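Long-range contacts in major capsid protein (Faustovirus, PDB 5J7O), which forms the trimeric double jelly-roll building block of the capsid of Faustovirus, a large double-stranded DNA virus: residues R419-Q424 and I612-N617; V444-L449 and N570-P575. All blocks are in the same frame, centred on the assembly; numbering follows the deposited sequence.

Interaction 1: residues R419-Q424 and I612-N617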
ATOM      1  N   ARG B 419      15.072  22.991 -16.713  1.00 39.34           N
ATOM      2  CA  ARG B 419      13.660  22.735 -16.954  1.00 38.85           C
ATOM      3  C   ARG B 419      12.841  23.739 -16.159  1.00 39.15           C
ATOM      4  O   ARG B 419      13.084  23.937 -14.963  1.00 40.05           O
ATOM      5  CB  ARG B 419      13.272  21.305 -16.569  1.00 38.82           C
ATOM      6  CG  ARG B 419      13.263  20.317 -17.730  1.00 39.17           C
ATOM      7  CD  ARG B 419      14.665  19.878 -18.119  1.00 39.26           C
ATOM      8  NE  ARG B 419      14.637  18.720 -19.011  1.00 38.45           N
ATOM      9  CZ  ARG B 419      15.698  17.975 -19.305  1.00 36.21           C
ATOM     10  NH1 ARG B 419      16.879  18.262 -18.776  1.00 35.05           N
ATOM     11  NH2 ARG B 419      15.577  16.939 -20.125  1.00 35.76           N
ATOM     12  N   VAL B 420      11.874  24.367 -16.821  1.00 38.27           N
ATOM     13  CA  VAL B 420      11.087  25.435 -16.224  1.00 36.78           C
ATOM     14  C   VAL B 420       9.606  25.115 -16.366  1.00 39.98           C
ATOM     15  O   VAL B 420       9.175  24.484 -17.337  1.00 39.96           O
ATOM     16  CB  VAL B 420      11.409  26.803 -16.861  1.00 34.44           C
ATOM     17  CG1 VAL B 420      12.739  27.326 -16.344  1.00 34.92           C
ATOM     18  CG2 VAL B 420      11.437  26.684 -18.377  1.00 32.93           C
ATOM     19  N   TYR B 421       8.825  25.557 -15.385  1.00 41.70           N
ATOM     20  CA  TYR B 421       7.382  25.381 -15.423  1.00 42.47           C
ATOM     21  C   TYR B 421       6.743  26.457 -16.292  1.00 42.45           C
ATOM     22  O   TYR B 421       7.180  27.610 -16.301  1.00 43.18           O
ATOM     23  CB  TYR B 421       6.794  25.433 -14.014  1.00 43.75           C
ATOM     24  CG  TYR B 421       7.304  24.353 -13.088  1.00 43.78           C
ATOM     25  CD1 TYR B 421       6.711  23.097 -13.063  1.00 42.63           C
ATOM     26  CD2 TYR B 421       8.373  24.591 -12.236  1.00 43.98           C
ATOM     27  CE1 TYR B 421       7.174  22.107 -12.217  1.00 41.90           C
ATOM     28  CE2 TYR B 421       8.841  23.608 -11.387  1.00 44.55           C
ATOM     29  CZ  TYR B 421       8.239  22.367 -11.381  1.00 42.29           C
ATOM     30  OH  TYR B 421       8.702  21.386 -10.536  1.00 40.00           O
ATOM     31  N   ARG B 422       5.700  26.070 -17.023  1.00 43.41           N
ATOM     32  CA  ARG B 422       4.949  26.993 -17.867  1.00 45.39           C
ATOM     33  C   ARG B 422       3.477  26.611 -17.775  1.00 47.53           C
ATOM     34  O   ARG B 422       3.054  25.610 -18.360  1.00 47.60           O
ATOM     35  CB  ARG B 422       5.450  26.963 -19.308  1.00 44.98           C
ATOM     36  CG  ARG B 422       6.478  28.038 -19.607  1.00 46.23           C
ATOM     37  CD  ARG B 422       5.832  29.411 -19.521  1.00 47.35           C
ATOM     38  NE  ARG B 422       6.784  30.510 -19.655  1.00 48.54           N
ATOM     39  CZ  ARG B 422       6.439  31.751 -19.983  1.00 51.78           C
ATOM     40  NH1 ARG B 422       5.168  32.043 -20.226  1.00 52.42           N
ATOM     41  NH2 ARG B 422       7.362  32.699 -20.081  1.00 54.39           N
ATOM     42  N   GLU B 423       2.705  27.418 -17.051  1.00 47.02           N
ATOM     43  CA  GLU B 423       1.353  27.076 -16.639  1.00 47.99           C
ATOM     44  C   GLU B 423       0.333  28.003 -17.288  1.00 44.37           C
ATOM     45  O   GLU B 423       0.591  29.196 -17.474  1.00 41.81           O
ATOM     46  CB  GLU B 423       1.234  27.147 -15.110  1.00 50.48           C
ATOM     47  CG  GLU B 423      -0.171  27.382 -14.573  1.00 52.03           C
ATOM     48  CD  GLU B 423      -0.201  27.506 -13.062  1.00 53.33           C
ATOM     49  OE1 GLU B 423       0.635  26.859 -12.395  1.00 53.63           O
ATOM     50  OE2 GLU B 423      -1.055  28.255 -12.542  1.00 53.27           O
ATOM     51  N   GLN B 424      -0.823  27.438 -17.643  1.00 43.06           N
ATOM     52  CA  GLN B 424      -1.973  28.200 -18.107  1.00 42.36           C
ATOM     53  C   GLN B 424      -3.243  27.576 -17.549  1.00 44.84           C
ATOM     54  O   GLN B 424      -3.405  26.352 -17.572  1.00 45.69           O
ATOM     55  CB  GLN B 424      -2.053  28.249 -19.637  1.00 40.66           C
ATOM     56  CG  GLN B 424      -3.434  28.616 -20.170  1.00 40.22           C
ATOM     57  CD  GLN B 424      -3.466  28.768 -21.677  1.00 40.14           C
ATOM     58  OE1 GLN B 424      -2.666  29.503 -22.257  1.00 40.19           O
ATOM     59  NE2 GLN B 424      -4.397  28.072 -22.323  1.00 39.84           N
ATOM     60  N   ILE B 612       0.089  22.606 -17.410  1.00 36.85           N
ATOM     61  CA  ILE B 612       1.393  22.967 -16.866  1.00 35.80           C
ATOM     62  C   ILE B 612       2.441  22.161 -17.616  1.00 35.49           C
ATOM     63  O   ILE B 612       2.570  20.948 -17.405  1.00 36.40           O
ATOM     64  CB  ILE B 612       1.477  22.708 -15.357  1.00 34.36           C
ATOM     65  CG1 ILE B 612       0.399  23.508 -14.626  1.00 34.06           C
ATOM     66  CG2 ILE B 612       2.861  23.060 -14.832  1.00 32.67           C
ATOM     67  CD1 ILE B 612       0.318  23.203 -13.158  1.00 32.43           C
ATOM     68  N   ALA B 613       3.193  22.826 -18.483  1.00 34.39           N
ATOM     69  CA  ALA B 613       4.208  22.169 -19.289  1.00 34.45           C
ATOM     70  C   ALA B 613       5.585  22.329 -18.660  1.00 36.55           C
ATOM     71  O   ALA B 613       5.879  23.330 -18.002  1.00 36.63           O
ATOM     72  CB  ALA B 613       4.227  22.731 -20.709  1.00 32.29           C
ATOM     73  N   LYS B 614       6.427  21.321 -18.870  1.00 37.62           N
ATOM     74  CA  LYS B 614       7.830  21.363 -18.480  1.00 36.44           C
ATOM     75  C   LYS B 614       8.652  21.631 -19.734  1.00 39.06           C
ATOM     76  O   LYS B 614       8.761  20.765 -20.610  1.00 39.45           O
ATOM     77  CB  LYS B 614       8.252  20.062 -17.804  1.00 34.44           C
ATOM     78  CG  LYS B 614       7.608  19.838 -16.447  1.00 35.03           C
ATOM     79  CD  LYS B 614       8.021  20.916 -15.463  1.00 35.91           C
ATOM     80  CE  LYS B 614       9.515  20.875 -15.198  1.00 35.42           C
ATOM     81  NZ  LYS B 614       9.943  19.555 -14.659  1.00 35.77           N
ATOM     82  N   CYS B 615       9.222  22.826 -19.822  1.00 40.92           N
ATOM     83  CA  CYS B 615       9.955  23.254 -21.003  1.00 41.88           C
ATOM     84  C   CYS B 615      11.458  23.167 -20.771  1.00 40.61           C
ATOM     85  O   CYS B 615      11.934  23.048 -19.640  1.00 41.26           O
ATOM     86  CB  CYS B 615       9.565  24.682 -21.392  1.00 44.03           C
ATOM     87  SG  CYS B 615       7.809  24.895 -21.767  1.00 47.54           S
ATOM     88  N   ILE B 616      12.204  23.224 -21.870  1.00 41.04           N
ATOM     89  CA  ILE B 616      13.661  23.192 -21.854  1.00 42.18           C
ATOM     90  C   ILE B 616      14.175  24.591 -22.148  1.00 43.45           C
ATOM     91  O   ILE B 616      13.752  25.223 -23.124  1.00 42.62           O
ATOM     92  CB  ILE B 616      14.219  22.183 -22.875  1.00 42.39           C
ATOM     93  CG1 ILE B 616      13.941  20.749 -22.424  1.00 41.45           C
ATOM     94  CG2 ILE B 616      15.711  22.401 -23.080  1.00 41.63           C
ATOM     95  CD1 ILE B 616      14.494  19.700 -23.367  1.00 41.70           C
ATOM     96  N   ASN B 617      15.080  25.077 -21.303  1.00 45.17           N
ATOM     97  CA  ASN B 617      15.798  26.313 -21.571  1.00 45.79           C
ATOM     98  C   ASN B 617      17.261  26.086 -21.211  1.00 44.19           C
ATOM     99  O   ASN B 617      17.697  24.954 -20.979  1.00 42.81           O
ATOM    100  CB  ASN B 617      15.174  27.492 -20.813  1.00 46.90           C
ATOM    101  CG  ASN B 617      15.484  28.830 -21.463  1.00 46.95           C
ATOM    102  OD1 ASN B 617      16.562  29.024 -22.026  1.00 46.20           O
ATOM    103  ND2 ASN B 617      14.537  29.754 -21.397  1.00 46.00           N
TER
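Y421 and K614 pair across a non-hydrogen-bonded site of two antiparallel strands, 419-424 and 612-617, and their side chains lie side by side, pointing the same way. The lysine curls, chi2 (-63°) placing CD and chi3 (-64°) placing CE over one face of the tyrosine ring. K614 CD comes to 3.5 Å from Y421 CD1, while K614 CE sits over the face, toward the rim, in a CH-pi contact 4.2 Å from the centroid of the Y421 ring. I612 CG2 meets the same ring at its edge, and Y421 OH goes on to bond L300 O. On that same face of the sheet, E423 runs beside I612: its CG is anti to the backbone N (chi1 156°), and E423 CG packs 3.9 Å from I612 CG1. E423 OE1 is held by T202. At the far end R419 lies alongside I616, the NE end of its guanidinium 4.0 Å from I616 CG1; R419 NH2 makes a salt bridge with E445 and NH1 a hydrogen bond to Y578 O. The other face carries V420, R422, A613 and C615; here C615 SG rests 4.0 Å from R422 CB. Four backbone bonds join the strands, from V420 N to C615 O (3.1 Å), from C615 N to V420 O, and likewise both ways between R422 and A613. The long polar residues thus pack through their carbon chains, while Y421 and E423 tie this edge strand to L300 and T202 outside the sheet and R419 reaches across to E445 within it.

Interaction 2: residues V444-L449 and N570-P575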
ATOM      1  N   VAL B 444       8.927  21.687 -25.402  1.00 44.41           N
ATOM      2  CA  VAL B 444       8.135  21.091 -24.333  1.00 42.31           C
ATOM      3  C   VAL B 444       8.440  19.602 -24.267  1.00 40.00           C
ATOM      4  O   VAL B 444       8.341  18.894 -25.276  1.00 39.10           O
ATOM      5  CB  VAL B 444       6.631  21.332 -24.546  1.00 41.95           C
ATOM      6  CG1 VAL B 444       5.829  20.664 -23.441  1.00 41.83           C
ATOM      7  CG2 VAL B 444       6.337  22.823 -24.604  1.00 41.96           C
ATOM      8  N   GLU B 445       8.811  19.130 -23.075  1.00 40.41           N
ATOM      9  CA  GLU B 445       8.996  17.700 -22.854  1.00 42.29           C
ATOM     10  C   GLU B 445       7.659  17.000 -22.642  1.00 41.29           C
ATOM     11  O   GLU B 445       7.371  15.984 -23.283  1.00 39.75           O
ATOM     12  CB  GLU B 445       9.910  17.463 -21.652  1.00 45.35           C
ATOM     13  CG  GLU B 445      11.378  17.743 -21.897  1.00 48.21           C
ATOM     14  CD  GLU B 445      12.240  17.342 -20.715  1.00 49.86           C
ATOM     15  OE1 GLU B 445      11.965  17.813 -19.591  1.00 51.24           O
ATOM     16  OE2 GLU B 445      13.181  16.544 -20.907  1.00 49.51           O
ATOM     17  N   PHE B 446       6.838  17.528 -21.738  1.00 41.26           N
ATOM     18  CA  PHE B 446       5.529  16.956 -21.456  1.00 41.12           C
ATOM     19  C   PHE B 446       4.668  18.019 -20.786  1.00 40.28           C
ATOM     20  O   PHE B 446       5.140  19.106 -20.444  1.00 40.16           O
ATOM     21  CB  PHE B 446       5.636  15.696 -20.591  1.00 39.19           C
ATOM     22  CG  PHE B 446       6.644  15.800 -19.484  1.00 38.24           C
ATOM     23  CD1 PHE B 446       7.940  15.346 -19.665  1.00 37.08           C
ATOM     24  CD2 PHE B 446       6.296  16.342 -18.258  1.00 37.14           C
ATOM     25  CE1 PHE B 446       8.872  15.438 -18.650  1.00 35.55           C
ATOM     26  CE2 PHE B 446       7.223  16.433 -17.236  1.00 35.63           C
ATOM     27  CZ  PHE B 446       8.512  15.980 -17.434  1.00 34.56           C
ATOM     28  N   ILE B 447       3.389  17.690 -20.609  1.00 39.20           N
ATOM     29  CA  ILE B 447       2.397  18.625 -20.090  1.00 38.03           C
ATOM     30  C   ILE B 447       1.487  17.893 -19.112  1.00 36.47           C
ATOM     31  O   ILE B 447       0.901  16.861 -19.458  1.00 39.42           O
ATOM     32  CB  ILE B 447       1.556  19.257 -21.220  1.00 38.85           C
ATOM     33  CG1 ILE B 447       2.446  20.013 -22.208  1.00 40.69           C
ATOM     34  CG2 ILE B 447       0.489  20.179 -20.645  1.00 39.27           C
ATOM     35  CD1 ILE B 447       1.698  20.596 -23.389  1.00 42.56           C
ATOM     36  N   TYR B 448       1.363  18.425 -17.897  1.00 31.72           N
ATOM     37  CA  TYR B 448       0.348  17.955 -16.964  1.00 31.08           C
ATOM     38  C   TYR B 448      -0.978  18.632 -17.290  1.00 33.13           C
ATOM     39  O   TYR B 448      -1.027  19.850 -17.485  1.00 35.20           O
ATOM     40  CB  TYR B 448       0.751  18.255 -15.519  1.00 31.03           C
ATOM     41  CG  TYR B 448       2.137  17.794 -15.121  1.00 30.31           C
ATOM     42  CD1 TYR B 448       3.187  18.699 -15.029  1.00 31.45           C
ATOM     43  CD2 TYR B 448       2.392  16.463 -14.816  1.00 25.45           C
ATOM     44  CE1 TYR B 448       4.454  18.291 -14.656  1.00 30.34           C
ATOM     45  CE2 TYR B 448       3.659  16.044 -14.443  1.00 25.40           C
ATOM     46  CZ  TYR B 448       4.685  16.963 -14.364  1.00 30.72           C
ATOM     47  OH  TYR B 448       5.946  16.556 -13.993  1.00 25.51           O
ATOM     48  N   LEU B 449      -2.054  17.848 -17.352  1.00 33.19           N
ATOM     49  CA  LEU B 449      -3.348  18.357 -17.785  1.00 32.42           C
ATOM     50  C   LEU B 449      -4.438  17.977 -16.793  1.00 34.74           C
ATOM     51  O   LEU B 449      -4.395  16.911 -16.169  1.00 36.24           O
ATOM     52  CB  LEU B 449      -3.715  17.833 -19.182  1.00 31.99           C
ATOM     53  CG  LEU B 449      -5.008  18.380 -19.795  1.00 32.58           C
ATOM     54  CD1 LEU B 449      -4.908  19.884 -20.008  1.00 31.79           C
ATOM     55  CD2 LEU B 449      -5.345  17.669 -21.096  1.00 32.66           C
ATOM     56  N   ASN B 570       2.833  13.217 -23.089  1.00 32.43           N
ATOM     57  CA  ASN B 570       4.270  12.991 -23.184  1.00 34.90           C
ATOM     58  C   ASN B 570       4.773  13.232 -24.602  1.00 37.80           C
ATOM     59  O   ASN B 570       4.111  12.875 -25.581  1.00 37.63           O
ATOM     60  CB  ASN B 570       4.620  11.567 -22.744  1.00 36.38           C
ATOM     61  CG  ASN B 570       6.113  11.313 -22.730  1.00 39.25           C
ATOM     62  OD1 ASN B 570       6.915  12.245 -22.692  1.00 41.41           O
ATOM     63  ND2 ASN B 570       6.494  10.042 -22.758  1.00 40.03           N
ATOM     64  N   PHE B 571       5.962  13.834 -24.701  1.00 39.04           N
ATOM     65  CA  PHE B 571       6.608  14.085 -25.983  1.00 39.52           C
ATOM     66  C   PHE B 571       8.076  13.671 -25.985  1.00 38.81           C
ATOM     67  O   PHE B 571       8.781  13.938 -26.966  1.00 40.88           O
ATOM     68  CB  PHE B 571       6.487  15.563 -26.370  1.00 39.98           C
ATOM     69  CG  PHE B 571       5.088  16.096 -26.286  1.00 41.18           C
ATOM     70  CD1 PHE B 571       4.171  15.831 -27.289  1.00 42.33           C
ATOM     71  CD2 PHE B 571       4.689  16.861 -25.203  1.00 42.46           C
ATOM     72  CE1 PHE B 571       2.883  16.322 -27.215  1.00 44.13           C
ATOM     73  CE2 PHE B 571       3.403  17.354 -25.123  1.00 44.08           C
ATOM     74  CZ  PHE B 571       2.498  17.084 -26.130  1.00 45.16           C
ATOM     75  N   CYS B 572       8.554  13.040 -24.917  1.00 36.51           N
ATOM     76  CA  CYS B 572       9.916  12.535 -24.845  1.00 37.10           C
ATOM     77  C   CYS B 572       9.883  11.060 -24.465  1.00 37.62           C
ATOM     78  O   CYS B 572       8.871  10.543 -23.986  1.00 37.27           O
ATOM     79  CB  CYS B 572      10.763  13.322 -23.834  1.00 37.66           C
ATOM     80  SG  CYS B 572      10.217  13.163 -22.121  1.00 38.42           S
ATOM     81  N   LEU B 573      11.012  10.386 -24.684  1.00 37.87           N
ATOM     82  CA  LEU B 573      11.080   8.957 -24.404  1.00 36.27           C
ATOM     83  C   LEU B 573      11.294   8.665 -22.926  1.00 36.65           C
ATOM     84  O   LEU B 573      10.847   7.621 -22.437  1.00 36.95           O
ATOM     85  CB  LEU B 573      12.196   8.308 -25.223  1.00 32.43           C
ATOM     86  CG  LEU B 573      11.931   8.116 -26.717  1.00 31.80           C
ATOM     87  CD1 LEU B 573      13.133   7.475 -27.391  1.00 30.08           C
ATOM     88  CD2 LEU B 573      10.681   7.277 -26.931  1.00 31.81           C
ATOM     89  N   TYR B 574      11.964   9.555 -22.200  1.00 36.93           N
ATOM     90  CA  TYR B 574      12.333   9.310 -20.805  1.00 38.39           C
ATOM     91  C   TYR B 574      12.043  10.544 -19.966  1.00 38.66           C
ATOM     92  O   TYR B 574      12.958  11.264 -19.545  1.00 38.35           O
ATOM     93  CB  TYR B 574      13.803   8.898 -20.705  1.00 38.52           C
ATOM     94  CG  TYR B 574      14.134   7.729 -21.599  1.00 38.36           C
ATOM     95  CD1 TYR B 574      13.772   6.438 -21.243  1.00 36.47           C
ATOM     96  CD2 TYR B 574      14.790   7.917 -22.809  1.00 39.55           C
ATOM     97  CE1 TYR B 574      14.060   5.365 -22.059  1.00 37.37           C
ATOM     98  CE2 TYR B 574      15.084   6.849 -23.633  1.00 40.61           C
ATOM     99  CZ  TYR B 574      14.717   5.575 -23.252  1.00 40.12           C
ATOM    100  OH  TYR B 574      15.008   4.506 -24.067  1.00 43.20           O
ATOM    101  N   PRO B 575      10.768  10.815 -19.691  1.00 38.62           N
ATOM    102  CA  PRO B 575      10.430  11.907 -18.764  1.00 39.71           C
ATOM    103  C   PRO B 575      10.985  11.624 -17.377  1.00 40.92           C
ATOM    104  O   PRO B 575      10.720  10.575 -16.784  1.00 41.94           O
ATOM    105  CB  PRO B 575       8.896  11.920 -18.779  1.00 38.79           C
ATOM    106  CG  PRO B 575       8.510  10.546 -19.208  1.00 38.49           C
ATOM    107  CD  PRO B 575       9.568  10.110 -20.174  1.00 38.64           C
TER
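At the edge strand 567-570 of a four-stranded antiparallel jelly-roll sheet, the chain gives way to a loop just where the neighbouring strand, 444-453, turns a corner at E445. F446 and N570 form a non-hydrogen-bonded antiparallel pair there, and F571 N donates to E445 O at 2.9 Å, nearly in line with the carbonyl, although the angle at hydrogen is only 132°. An Asx turn begins at N570: C572 N bonds N570 OD1 at 2.9 Å, the donor standing above the amide plane, and N570 ND2 returns a weak bond to C572 O. That carbonyl also accepts from Y71 OH of a neighbouring subunit. With CG between its backbone N and carbonyl carbon (chi1 41°), F446 turns its ring to the loop. C572 SG lies at the ring's edge, in its plane and 4.0 Å from F446 CD1, and P575 CB approaches F446 CE1 obliquely to 3.5 Å. F568 stacks on the same ring. The F571 ring lies against V444 and I447: its CE2 is 4.1 Å from I447 CD1, which lies at the ring edge, and its CD2 is 4.3 Å from V444 CG1. One backbone bond therefore ties the start of the loop to the corner at E445, the asparagine shapes the first turn, and two buried phenylalanines, in apolar and sulfur-aromatic contact, bury the most surface of any residues here.

How the interactions relate
Both contacts belong to one four-stranded sheet, in the order 415-428, 607-620, 444-453, 567-570, so interaction 1 joins the first two strands and interaction 2 the last two. The middle pair links them: I612 O probably accepts from Y448 N, and A613 CB packs on I447 CG1. A salt bridge from R419 NH2 to E445 OE2 (2.6 Å) adds a charged tie between them. Interaction 1 is regular and partly buried, a ladder of backbone bonds flanked by long polar side chains mixed with smaller apolar ones. Interaction 2 is fully buried and irregular, with a single backbone bond across the contact and mainly aromatic packing where a loop meets neighbouring subunits.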